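Local coordinates for protein Uly1 (Catenovulum maritimum, PDB 7DRQ) that probably cleaves the algal polysaccharide ulvan as a lyase of polysaccharide lyase family 24, and binds calcium ions, at residues D146-S151 against S199-P204; L187-I192 against S241-F246; M218-S223 against R227-K232; G264-K267 against K272-I275. One frame throughout, in Å; residues are numbered along the deposited sequence.

Interaction 1: D146-S151 against S199-P204; sequences DYFRYS and SRLTYP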
loop_
_atom_site.group_PDB
_atom_site.type_symbol
_atom_site.label_atom_id
_atom_site.label_comp_id
_atom_site.label_asym_id
_atom_site.label_seq_id
_atom_site.Cartn_x
_atom_site.Cartn_y
_atom_site.Cartn_z
ATOM N N ASP A 146 6.517 9.628 19.242
ATOM C CA ASP A 146 7.059 8.931 18.081
ATOM C C ASP A 146 6.033 7.979 17.465
ATOM O O ASP A 146 6.424 7.031 16.772
ATOM C CB ASP A 146 8.334 8.173 18.480
ATOM C CG ASP A 146 9.180 7.776 17.284
ATOM O OD1 ASP A 146 9.303 8.585 16.335
ATOM O OD2 ASP A 146 9.731 6.648 17.293
ATOM N N TYR A 147 4.736 8.205 17.704
ATOM C CA TYR A 147 3.688 7.299 17.234
ATOM C C TYR A 147 3.368 7.497 15.761
ATOM O O TYR A 147 2.731 6.625 15.153
ATOM C CB TYR A 147 2.404 7.494 18.050
ATOM C CG TYR A 147 1.979 8.941 18.098
ATOM C CD1 TYR A 147 1.210 9.493 17.081
ATOM C CD2 TYR A 147 2.370 9.763 19.148
ATOM C CE1 TYR A 147 0.826 10.822 17.119
ATOM C CE2 TYR A 147 1.998 11.087 19.191
ATOM C CZ TYR A 147 1.230 11.610 18.173
ATOM O OH TYR A 147 0.851 12.926 18.205
ATOM N N PHE A 148 3.790 8.626 15.188
ATOM C CA PHE A 148 3.655 8.937 13.773
ATOM C C PHE A 148 5.055 9.280 13.281
ATOM O O PHE A 148 5.769 10.042 13.940
ATOM C CB PHE A 148 2.683 10.118 13.543
ATOM C CG PHE A 148 2.500 10.484 12.098
ATOM C CD1 PHE A 148 1.562 9.822 11.319
ATOM C CD2 PHE A 148 3.279 11.472 11.513
ATOM C CE1 PHE A 148 1.411 10.128 9.981
ATOM C CE2 PHE A 148 3.130 11.799 10.169
ATOM C CZ PHE A 148 2.186 11.127 9.399
ATOM N N ARG A 149 5.463 8.697 12.152
ATOM C CA ARG A 149 6.881 8.668 11.778
ATOM C C ARG A 149 7.065 9.140 10.338
ATOM O O ARG A 149 6.860 8.374 9.391
ATOM C CB ARG A 149 7.457 7.265 11.992
ATOM C CG ARG A 149 7.418 6.840 13.461
ATOM C CD ARG A 149 7.683 5.352 13.691
ATOM N NE ARG A 149 7.952 5.137 15.112
ATOM C CZ ARG A 149 7.948 3.962 15.732
ATOM N NH1 ARG A 149 7.671 2.849 15.066
ATOM N NH2 ARG A 149 8.232 3.912 17.030
ATOM N N TYR A 150 7.488 10.394 10.179
ATOM C CA TYR A 150 7.606 11.042 8.879
ATOM C C TYR A 150 9.010 11.603 8.719
ATOM O O TYR A 150 9.516 12.289 9.617
ATOM C CB TYR A 150 6.555 12.160 8.766
ATOM C CG TYR A 150 6.664 13.065 7.561
ATOM C CD1 TYR A 150 6.815 12.547 6.278
ATOM C CD2 TYR A 150 6.571 14.446 7.708
ATOM C CE1 TYR A 150 6.908 13.390 5.165
ATOM C CE2 TYR A 150 6.646 15.299 6.609
ATOM C CZ TYR A 150 6.819 14.766 5.342
ATOM O OH TYR A 150 6.890 15.612 4.259
ATOM N N SER A 151 9.632 11.333 7.575
ATOM C CA SER A 151 10.926 11.913 7.244
ATOM C C SER A 151 10.819 12.594 5.888
ATOM O O SER A 151 10.082 12.141 5.006
ATOM C CB SER A 151 12.036 10.839 7.228
ATOM O OG SER A 151 12.343 10.405 8.543
ATOM N N SER A 199 -2.609 10.142 15.212
ATOM C CA SER A 199 -2.588 8.874 15.918
ATOM C C SER A 199 -3.502 7.861 15.229
ATOM O O SER A 199 -4.386 8.215 14.440
ATOM C CB SER A 199 -3.018 9.052 17.374
ATOM O OG SER A 199 -4.339 9.533 17.417
ATOM N N ARG A 200 -3.260 6.584 15.537
ATOM C CA ARG A 200 -4.046 5.462 15.027
ATOM C C ARG A 200 -4.020 5.378 13.500
ATOM O O ARG A 200 -5.016 5.011 12.872
ATOM C CB ARG A 200 -5.490 5.515 15.539
ATOM C CG ARG A 200 -5.594 5.383 17.049
ATOM C CD ARG A 200 -7.051 5.193 17.475
ATOM N NE ARG A 200 -7.163 4.538 18.777
ATOM C CZ ARG A 200 -7.278 5.194 19.928
ATOM N NH1 ARG A 200 -7.288 6.516 19.929
ATOM N NH2 ARG A 200 -7.377 4.532 21.077
ATOM N N LEU A 201 -2.872 5.683 12.896
ATOM C CA LEU A 201 -2.739 5.659 11.442
ATOM C C LEU A 201 -1.955 4.431 10.977
ATOM O O LEU A 201 -0.975 4.026 11.613
ATOM C CB LEU A 201 -2.063 6.938 10.940
ATOM C CG LEU A 201 -2.801 8.263 11.165
ATOM C CD1 LEU A 201 -1.968 9.427 10.655
ATOM C CD2 LEU A 201 -4.157 8.245 10.475
ATOM N N THR A 202 -2.377 3.862 9.841
ATOM C CA THR A 202 -1.740 2.698 9.229
ATOM C C THR A 202 -1.835 2.825 7.708
ATOM O O THR A 202 -2.707 3.522 7.178
ATOM C CB THR A 202 -2.406 1.386 9.691
ATOM O OG1 THR A 202 -2.636 1.425 11.111
ATOM C CG2 THR A 202 -1.535 0.149 9.346
ATOM N N TYR A 203 -0.900 2.162 7.007
ATOM C CA TYR A 203 -0.876 1.994 5.550
ATOM C C TYR A 203 -0.616 3.282 4.781
ATOM O O TYR A 203 -1.504 3.747 4.052
ATOM C CB TYR A 203 -2.189 1.412 5.033
ATOM C CG TYR A 203 -2.572 0.073 5.582
ATOM C CD1 TYR A 203 -1.771 -1.046 5.394
ATOM C CD2 TYR A 203 -3.753 -0.073 6.285
ATOM C CE1 TYR A 203 -2.150 -2.280 5.901
ATOM C CE2 TYR A 203 -4.138 -1.288 6.791
ATOM C CZ TYR A 203 -3.343 -2.385 6.599
ATOM O OH TYR A 203 -3.762 -3.587 7.120
ATOM N N PRO A 204 0.578 3.870 4.880
ATOM C CA PRO A 204 0.880 5.073 4.078
ATOM C C PRO A 204 0.987 4.717 2.600
ATOM O O PRO A 204 1.738 3.816 2.221
ATOM C CB PRO A 204 2.219 5.551 4.648
ATOM C CG PRO A 204 2.879 4.267 5.137
ATOM C CD PRO A 204 1.745 3.405 5.657
HETATM O O HOH W 1 1.171 4.484 13.689
#
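Y147 brings CE1 of its ring within 4.0 Å of the backbone N of S199. With chi1 at 52°, its CG sits between its own backbone N and carbonyl carbon, which sets CD1 and CE1 beside the backbone of S199. H195 packs edge-to-face against the same ring, and its carbonyl also bonds the hydroxyl of S199. The Y147 carbonyl O faces a water 3.0 Å away that lies equally close, 3.0 Å, to the O of L201; the water is placed to bridge the two segments, although other acceptors compete for its protons. F148 carries the apolar part. Its CG is anti to the backbone N (chi1 -180°), a torsion that carries the ring across until CE1 is 3.5 Å from CD1 of L201, the two side chains meeting at a slant. A flat ring and a branched leucine suit this buried place, which F198 and M189 help to fill. R149 turns back instead: its NH2 makes a salt bridge of 3.1 Å to OD2 of D146, which also pairs with the calcium ligand K185. Chain leading into strand 150-152 of one sheet thus packs on the start of strand 201-208 in another, apolar inter-sheet packing typical of adjacent blades in a beta-propeller.

Interaction 2: L187-I192 against S241-F246; sequences LTMTGI and SHFKSF
The heavy selenium of M189, a selenomethionine, rather than any direct polar bond, links the buried residues M189 and F243. SE lies 4.4 Å from CZ of F243 and approaches the ring obliquely, 47° off its normal, in a Met-aromatic contact. A long, flexible, unbranched chain suits this place, because it can follow the shape of the ring and also lie against F148, F198 and L216. F243 reaches M189 through its outer end, and its backbone N is held by OE1 of Q197.

Nearer the surface, T190 lays its methyl CG2 against the backbone, 3.5 Å from O of S241. Its chi1 of 63° puts OG1 between the backbone N and the carbonyl carbon, which leaves CG2 as the branch facing the other segment. The bend that presents T190 is an ST turn: OG1 of T188 accepts a hydrogen bond from the backbone N of T190 at 3.0 Å. The same T188 hydroxyl donates to O of I192 at 2.8 Å, from well above the carbonyl plane, and so ties both ends of the bend. G191 fits the next position because, at its backbone angles, a side chain would press on the carbonyl O of T190.

This bend belongs to the long connection that precedes helix 195-198, and it rests on strand 239-245, the last strand of a beta-propeller blade. M189 adds a backbone hydrogen bond to W240. Across from T190, the imidazole of H242 is steadied within its own segment, ND1 donating to O of F243 at 2.7 Å, in the ring plane.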
loop_
_atom_site.group_PDB
_atom_site.type_symbol
_atom_site.label_atom_id
_atom_site.label_comp_id
_atom_site.label_asym_id
_atom_site.label_seq_id
_atom_site.Cartn_x
_atom_site.Cartn_y
_atom_site.Cartn_z
ATOM N N LEU A 187 6.642 14.127 13.927
ATOM C CA LEU A 187 5.402 13.622 14.498
ATOM C C LEU A 187 4.168 14.154 13.778
ATOM O O LEU A 187 3.042 13.813 14.167
ATOM C CB LEU A 187 5.349 13.994 15.986
ATOM C CG LEU A 187 4.436 13.194 16.910
ATOM C CD1 LEU A 187 4.791 11.712 16.844
ATOM C CD2 LEU A 187 4.551 13.725 18.330
ATOM N N THR A 188 4.365 14.970 12.744
ATOM C CA THR A 188 3.306 15.666 12.029
ATOM C C THR A 188 3.798 15.976 10.625
ATOM O O THR A 188 5.003 16.071 10.375
ATOM C CB THR A 188 2.895 16.975 12.738
ATOM O OG1 THR A 188 2.026 17.737 11.885
ATOM C CG2 THR A 188 4.131 17.830 13.063
HETATM N N MSE A 189 2.842 16.132 9.712
HETATM C CA MSE A 189 3.107 16.555 8.340
HETATM C C MSE A 189 2.766 18.024 8.082
HETATM O O MSE A 189 3.082 18.566 7.019
HETATM C CB MSE A 189 2.298 15.677 7.383
HETATM C CG MSE A 189 2.515 14.191 7.648
HETATM SE SE MSE A 189 1.743 13.104 6.221
HETATM C CE MSE A 189 3.063 13.448 4.824
ATOM N N THR A 190 2.100 18.668 9.041
ATOM C CA THR A 190 1.598 20.023 8.853
ATOM C C THR A 190 2.397 21.067 9.608
ATOM O O THR A 190 2.018 22.249 9.595
ATOM C CB THR A 190 0.142 20.134 9.321
ATOM O OG1 THR A 190 0.102 19.872 10.726
ATOM C CG2 THR A 190 -0.771 19.158 8.569
ATOM N N GLY A 191 3.452 20.670 10.297
ATOM C CA GLY A 191 4.144 21.586 11.176
ATOM C C GLY A 191 3.475 21.797 12.513
ATOM O O GLY A 191 4.023 22.531 13.346
ATOM N N ILE A 192 2.326 21.168 12.755
ATOM C CA ILE A 192 1.568 21.325 13.995
ATOM C C ILE A 192 1.391 19.957 14.628
ATOM O O ILE A 192 0.814 19.055 14.008
ATOM C CB ILE A 192 0.195 21.968 13.745
ATOM C CG1 ILE A 192 0.350 23.319 13.045
ATOM C CG2 ILE A 192 -0.580 22.091 15.059
ATOM C CD1 ILE A 192 -0.968 23.858 12.497
ATOM N N SER A 241 -1.310 19.702 3.829
ATOM C CA SER A 241 -2.606 20.112 4.338
ATOM C C SER A 241 -3.058 19.184 5.471
ATOM O O SER A 241 -2.498 18.102 5.701
ATOM C CB SER A 241 -3.632 20.117 3.206
ATOM O OG SER A 241 -3.816 18.806 2.697
ATOM N N HIS A 242 -4.088 19.631 6.187
ATOM C CA HIS A 242 -4.716 18.817 7.222
ATOM C C HIS A 242 -5.387 17.605 6.595
ATOM O O HIS A 242 -6.019 17.713 5.542
ATOM C CB HIS A 242 -5.753 19.662 7.972
ATOM C CG HIS A 242 -6.272 19.035 9.233
ATOM N ND1 HIS A 242 -7.005 17.868 9.243
ATOM C CD2 HIS A 242 -6.208 19.453 10.521
ATOM C CE1 HIS A 242 -7.339 17.573 10.489
ATOM N NE2 HIS A 242 -6.884 18.527 11.283
ATOM N N PHE A 243 -5.239 16.445 7.239
ATOM C CA PHE A 243 -5.913 15.236 6.775
ATOM C C PHE A 243 -7.411 15.484 6.638
ATOM O O PHE A 243 -8.031 16.130 7.486
ATOM C CB PHE A 243 -5.679 14.080 7.752
ATOM C CG PHE A 243 -4.503 13.201 7.409
ATOM C CD1 PHE A 243 -4.344 12.678 6.129
ATOM C CD2 PHE A 243 -3.569 12.887 8.381
ATOM C CE1 PHE A 243 -3.268 11.853 5.833
ATOM C CE2 PHE A 243 -2.483 12.074 8.096
ATOM C CZ PHE A 243 -2.329 11.554 6.817
ATOM N N LYS A 244 -7.991 14.956 5.566
ATOM C CA LYS A 244 -9.413 15.077 5.285
ATOM C C LYS A 244 -10.027 13.684 5.240
ATOM O O LYS A 244 -9.457 12.768 4.645
ATOM C CB LYS A 244 -9.631 15.808 3.952
ATOM C CG LYS A 244 -11.090 15.921 3.524
ATOM C CD LYS A 244 -11.258 16.848 2.334
ATOM C CE LYS A 244 -11.069 18.299 2.744
ATOM N NZ LYS A 244 -12.065 18.707 3.777
ATOM N N SER A 245 -11.191 13.514 5.867
ATOM C CA SER A 245 -11.822 12.203 5.947
ATOM C C SER A 245 -12.605 11.883 4.681
ATOM O O SER A 245 -13.501 12.641 4.284
ATOM C CB SER A 245 -12.775 12.158 7.145
ATOM O OG SER A 245 -12.067 12.397 8.333
ATOM N N PHE A 246 -12.293 10.748 4.056
ATOM C CA PHE A 246 -13.175 10.249 3.009
ATOM C C PHE A 246 -14.491 9.748 3.599
ATOM O O PHE A 246 -15.565 9.985 3.030
ATOM C CB PHE A 246 -12.520 9.120 2.208
ATOM C CG PHE A 246 -13.508 8.408 1.331
ATOM C CD1 PHE A 246 -13.925 8.988 0.148
ATOM C CD2 PHE A 246 -14.101 7.224 1.739
ATOM C CE1 PHE A 246 -14.882 8.381 -0.639
ATOM C CE2 PHE A 246 -15.067 6.609 0.952
ATOM C CZ PHE A 246 -15.452 7.191 -0.236
#

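Interaction 3: M218-S223 against R227-K232; sequences MRQGSS and RVVFNK
The guanidinium of R227 meets Q220 at its edge: OE1 lies in the guanidinium plane and accepts from both NE, at 2.9 Å, and NH2, at 2.8 Å. The amide is turned 42° against that plane, so NE arrives slightly tilted from the carbonyl plane of OE1 and NH2 from well above it. The two side chains run alongside each other; CG of Q220 is anti to its backbone N (chi1 -167°), and both chains are extended beyond. Glutamine suits the place because its other end, NE2, donates to O of S199, just before strand 201-208. A leucine in place of R227 has neither NE nor NH2, and OE1 of the buried Q220 would probably be left without these two donors and its amide freer to turn.

Beneath them runs an antiparallel beta hairpin, the middle two strands of a four-stranded propeller blade. Q220 and R227 form a hydrogen-bonded pair, with N of Q220 2.7 Å from O of R227, and M218 and V229 form another. On the face of Q220 and R227, CG1 of V229 lies 3.8 Å from OE1 of Q220. R219 and V228, a non-hydrogen-bonded pair, face the other way, and NH2 of R219 bonds O of G264 in the next sheet.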
loop_
_atom_site.group_PDB
_atom_site.type_symbol
_atom_site.label_atom_id
_atom_site.label_comp_id
_atom_site.label_asym_id
_atom_site.label_seq_id
_atom_site.Cartn_x
_atom_site.Cartn_y
_atom_site.Cartn_z
HETATM N N MSE A 218 -4.062 7.405 4.299
HETATM C CA MSE A 218 -3.811 6.409 5.328
HETATM C C MSE A 218 -5.151 5.990 5.914
HETATM O O MSE A 218 -6.169 6.665 5.727
HETATM C CB MSE A 218 -2.878 6.937 6.431
HETATM C CG MSE A 218 -1.499 7.378 5.924
HETATM SE SE MSE A 218 -0.255 7.779 7.380
HETATM C CE MSE A 218 0.053 5.963 7.982
ATOM N N ARG A 219 -5.144 4.880 6.629
ATOM C CA ARG A 219 -6.321 4.425 7.352
ATOM C C ARG A 219 -6.179 4.862 8.797
ATOM O O ARG A 219 -5.095 4.767 9.378
ATOM C CB ARG A 219 -6.473 2.906 7.269
ATOM C CG ARG A 219 -6.792 2.408 5.885
ATOM C CD ARG A 219 -7.052 0.913 5.873
ATOM N NE ARG A 219 -6.830 0.357 4.539
ATOM C CZ ARG A 219 -6.833 -0.939 4.261
ATOM N NH1 ARG A 219 -7.053 -1.829 5.225
ATOM N NH2 ARG A 219 -6.628 -1.345 3.017
ATOM N N GLN A 220 -7.258 5.386 9.359
ATOM C CA GLN A 220 -7.250 5.819 10.745
ATOM C C GLN A 220 -8.287 5.030 11.527
ATOM O O GLN A 220 -9.410 4.832 11.057
ATOM C CB GLN A 220 -7.541 7.308 10.879
ATOM C CG GLN A 220 -7.216 7.827 12.285
ATOM C CD GLN A 220 -7.331 9.334 12.402
ATOM O OE1 GLN A 220 -8.158 9.958 11.744
ATOM N NE2 GLN A 220 -6.494 9.927 13.249
ATOM N N GLY A 221 -7.905 4.597 12.720
ATOM C CA GLY A 221 -8.848 3.946 13.610
ATOM C C GLY A 221 -8.564 2.470 13.785
ATOM O O GLY A 221 -7.405 2.058 13.891
ATOM N N SER A 222 -9.615 1.663 13.807
ATOM C CA SER A 222 -9.509 0.239 14.091
ATOM C C SER A 222 -10.327 -0.540 13.075
ATOM O O SER A 222 -11.047 0.034 12.255
ATOM C CB SER A 222 -10.011 -0.067 15.503
ATOM O OG SER A 222 -11.426 0.023 15.523
ATOM N N SER A 223 -10.252 -1.872 13.172
ATOM C CA SER A 223 -11.087 -2.732 12.342
ATOM C C SER A 223 -12.567 -2.672 12.710
ATOM O O SER A 223 -13.387 -3.219 11.964
ATOM C CB SER A 223 -10.591 -4.178 12.434
ATOM O OG SER A 223 -10.846 -4.693 13.728
ATOM N N ARG A 227 -11.491 4.792 9.125
ATOM C CA ARG A 227 -11.723 5.683 7.997
ATOM C C ARG A 227 -10.451 5.797 7.175
ATOM O O ARG A 227 -9.355 5.472 7.640
ATOM C CB ARG A 227 -12.174 7.087 8.441
ATOM C CG ARG A 227 -11.185 7.828 9.332
ATOM C CD ARG A 227 -11.598 9.299 9.478
ATOM N NE ARG A 227 -10.796 9.997 10.485
ATOM C CZ ARG A 227 -11.262 10.956 11.276
ATOM N NH1 ARG A 227 -12.524 11.340 11.177
ATOM N NH2 ARG A 227 -10.460 11.535 12.157
ATOM N N VAL A 228 -10.618 6.243 5.936
ATOM C CA VAL A 228 -9.506 6.690 5.106
ATOM C C VAL A 228 -9.410 8.202 5.232
ATOM O O VAL A 228 -10.423 8.909 5.098
ATOM C CB VAL A 228 -9.694 6.264 3.641
ATOM C CG1 VAL A 228 -8.695 7.001 2.742
ATOM C CG2 VAL A 228 -9.481 4.743 3.514
ATOM N N VAL A 229 -8.200 8.696 5.518
ATOM C CA VAL A 229 -7.917 10.127 5.544
ATOM C C VAL A 229 -6.871 10.407 4.478
ATOM O O VAL A 229 -6.034 9.550 4.178
ATOM C CB VAL A 229 -7.431 10.615 6.927
ATOM C CG1 VAL A 229 -8.540 10.446 7.990
ATOM C CG2 VAL A 229 -6.158 9.892 7.353
ATOM N N PHE A 230 -6.937 11.596 3.885
ATOM C CA PHE A 230 -5.983 11.944 2.839
ATOM C C PHE A 230 -5.666 13.431 2.900
ATOM O O PHE A 230 -6.471 14.240 3.368
ATOM C CB PHE A 230 -6.490 11.554 1.435
ATOM C CG PHE A 230 -7.736 12.293 0.990
ATOM C CD1 PHE A 230 -8.986 11.966 1.507
ATOM C CD2 PHE A 230 -7.654 13.287 0.027
ATOM C CE1 PHE A 230 -10.128 12.634 1.084
ATOM C CE2 PHE A 230 -8.785 13.964 -0.410
ATOM C CZ PHE A 230 -10.028 13.641 0.126
ATOM N N ASN A 231 -4.472 13.788 2.422
ATOM C CA ASN A 231 -4.048 15.177 2.428
ATOM C C ASN A 231 -3.255 15.448 1.156
ATOM O O ASN A 231 -3.072 14.565 0.311
ATOM C CB ASN A 231 -3.240 15.514 3.691
ATOM C CG ASN A 231 -1.996 14.648 3.841
ATOM O OD1 ASN A 231 -1.645 13.878 2.951
ATOM N ND2 ASN A 231 -1.326 14.776 4.983
ATOM N N LYS A 232 -2.792 16.684 1.023
ATOM C CA LYS A 232 -2.087 17.139 -0.163
ATOM C C LYS A 232 -0.817 17.853 0.264
ATOM O O LYS A 232 -0.795 18.555 1.281
ATOM C CB LYS A 232 -2.969 18.064 -1.023
ATOM C CG LYS A 232 -2.221 18.731 -2.180
ATOM C CD LYS A 232 -3.150 19.474 -3.136
ATOM C CE LYS A 232 -3.678 20.754 -2.531
ATOM N NZ LYS A 232 -4.566 21.479 -3.495
#

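Interaction 4: G264-K267 against K272-I275; sequences GKMK and KIRI
The side chain of M266 leans across to the partner strand in a beta hairpin, strands 261-269 and 272-280, in a blade of the beta-propeller. Its chain is extended as far as SE and then bends (chi3 37°), which carries CE to 3.4 Å from CG2 of I273, a tighter fit than usual for two carbons. Further back along the same selenomethionine, CG rests 3.6 Å from CD1 of I275, with which M266 forms a non-hydrogen-bonded pair. I275 has CG1 anti to its backbone N (chi1 -167°), and that sends CD1 over to M266. Branched isoleucines and an unbranched, bendable chain complement one another here; F207 of the preceding blade packs on M266 and I273, and H217 on M266.

The opposite face carries the positive residues K267 and R274, a hydrogen-bonded pair in which N of R274 lies 2.9 Å from O of K267 and N of K267 lies 3.0 Å from O of R274. K267 leads its amino group away from the partner strand to a cation-pi contact with W351 and a salt bridge with D350, partners in the following blade that suit a long lysine. R274 has an unusual first torsion (chi1 -28°), well off the staggered positions. Its guanidinium turns back to the hairpin bend, where NE donates to O of A269 and NH2 to O of D270.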
loop_
_atom_site.group_PDB
_atom_site.type_symbol
_atom_site.label_atom_id
_atom_site.label_comp_id
_atom_site.label_asym_id
_atom_site.label_seq_id
_atom_site.Cartn_x
_atom_site.Cartn_y
_atom_site.Cartn_z
ATOM N N GLY A 264 -9.537 -0.690 1.568
ATOM C CA GLY A 264 -9.394 -0.340 0.172
ATOM C C GLY A 264 -8.247 0.622 -0.022
ATOM O O GLY A 264 -7.401 0.799 0.858
ATOM N N LYS A 265 -8.234 1.253 -1.188
ATOM C CA LYS A 265 -7.116 2.114 -1.540
ATOM C C LYS A 265 -7.602 3.220 -2.457
ATOM O O LYS A 265 -8.415 2.976 -3.357
ATOM C CB LYS A 265 -6.003 1.318 -2.221
ATOM C CG LYS A 265 -4.693 2.091 -2.338
ATOM C CD LYS A 265 -3.516 1.161 -2.614
ATOM C CE LYS A 265 -3.471 0.006 -1.638
ATOM N NZ LYS A 265 -2.282 -0.850 -1.922
HETATM N N MSE A 266 -7.116 4.433 -2.202
HETATM C CA MSE A 266 -7.302 5.548 -3.106
HETATM C C MSE A 266 -6.185 5.516 -4.129
HETATM O O MSE A 266 -5.052 5.127 -3.816
HETATM C CB MSE A 266 -7.278 6.892 -2.362
HETATM C CG MSE A 266 -8.286 6.986 -1.263
HETATM SE SE MSE A 266 -8.204 8.782 -0.452
HETATM C CE MSE A 266 -7.868 9.796 -1.938
ATOM N N LYS A 267 -6.516 5.889 -5.360
ATOM C CA LYS A 267 -5.535 5.978 -6.430
ATOM C C LYS A 267 -5.868 7.169 -7.302
ATOM O O LYS A 267 -7.009 7.633 -7.342
ATOM C CB LYS A 267 -5.516 4.728 -7.319
ATOM C CG LYS A 267 -5.270 3.425 -6.596
ATOM C CD LYS A 267 -5.328 2.262 -7.598
ATOM C CE LYS A 267 -5.347 0.928 -6.878
ATOM N NZ LYS A 267 -5.096 -0.219 -7.829
ATOM N N LYS A 272 -8.210 11.408 -12.240
ATOM C CA LYS A 272 -9.010 11.774 -11.079
ATOM C C LYS A 272 -8.563 10.997 -9.852
ATOM O O LYS A 272 -8.088 9.868 -9.942
ATOM C CB LYS A 272 -10.503 11.513 -11.295
ATOM C CG LYS A 272 -11.100 12.250 -12.483
ATOM C CD LYS A 272 -12.594 11.968 -12.632
ATOM C CE LYS A 272 -13.114 12.627 -13.913
ATOM N NZ LYS A 272 -14.554 12.343 -14.123
ATOM N N ILE A 273 -8.748 11.616 -8.698
ATOM C CA ILE A 273 -8.589 10.935 -7.423
ATOM C C ILE A 273 -9.832 10.090 -7.176
ATOM O O ILE A 273 -10.953 10.595 -7.256
ATOM C CB ILE A 273 -8.378 11.962 -6.302
ATOM C CG1 ILE A 273 -7.018 12.634 -6.469
ATOM C CG2 ILE A 273 -8.488 11.312 -4.953
ATOM C CD1 ILE A 273 -6.870 13.907 -5.646
ATOM N N ARG A 274 -9.643 8.791 -6.921
ATOM C CA ARG A 274 -10.768 7.879 -6.707
ATOM C C ARG A 274 -10.436 6.894 -5.591
ATOM O O ARG A 274 -9.307 6.825 -5.103
ATOM C CB ARG A 274 -11.140 7.107 -7.990
ATOM C CG ARG A 274 -10.824 7.822 -9.298
ATOM C CD ARG A 274 -11.280 7.032 -10.533
ATOM N NE ARG A 274 -10.979 7.779 -11.755
ATOM C CZ ARG A 274 -11.883 8.139 -12.669
ATOM N NH1 ARG A 274 -13.162 7.792 -12.529
ATOM N NH2 ARG A 274 -11.501 8.842 -13.732
ATOM N N ILE A 275 -11.443 6.125 -5.173
ATOM C CA ILE A 275 -11.255 5.104 -4.148
ATOM C C ILE A 275 -12.107 3.885 -4.484
ATOM O O ILE A 275 -13.218 4.006 -5.010
ATOM C CB ILE A 275 -11.604 5.657 -2.746
ATOM C CG1 ILE A 275 -11.118 4.709 -1.641
ATOM C CG2 ILE A 275 -13.104 5.940 -2.654
ATOM C CD1 ILE A 275 -11.288 5.279 -0.217
#

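In the fold
All four contacts lie in one beta-propeller, whose seven antiparallel sheets fit seven blades. Interaction 3 is internal to the blade of strands 201-208, 214-220, 225-234 and 239-245. Interactions 1 and 2 bring earlier chain, at and after strand 150-152, against the first and last strands of that blade; their segments alternate in sequence, and interaction 3 falls between the two halves of interaction 2. The centres of interactions 1, 2 and 3 are each about 11 Å apart. Interaction 4 follows in the next blade, about 12 Å from interaction 3 between centres and about 20 Å from interaction 1. R219 and V228 touch its first strand, so blade-to-blade packing runs continuously through the series.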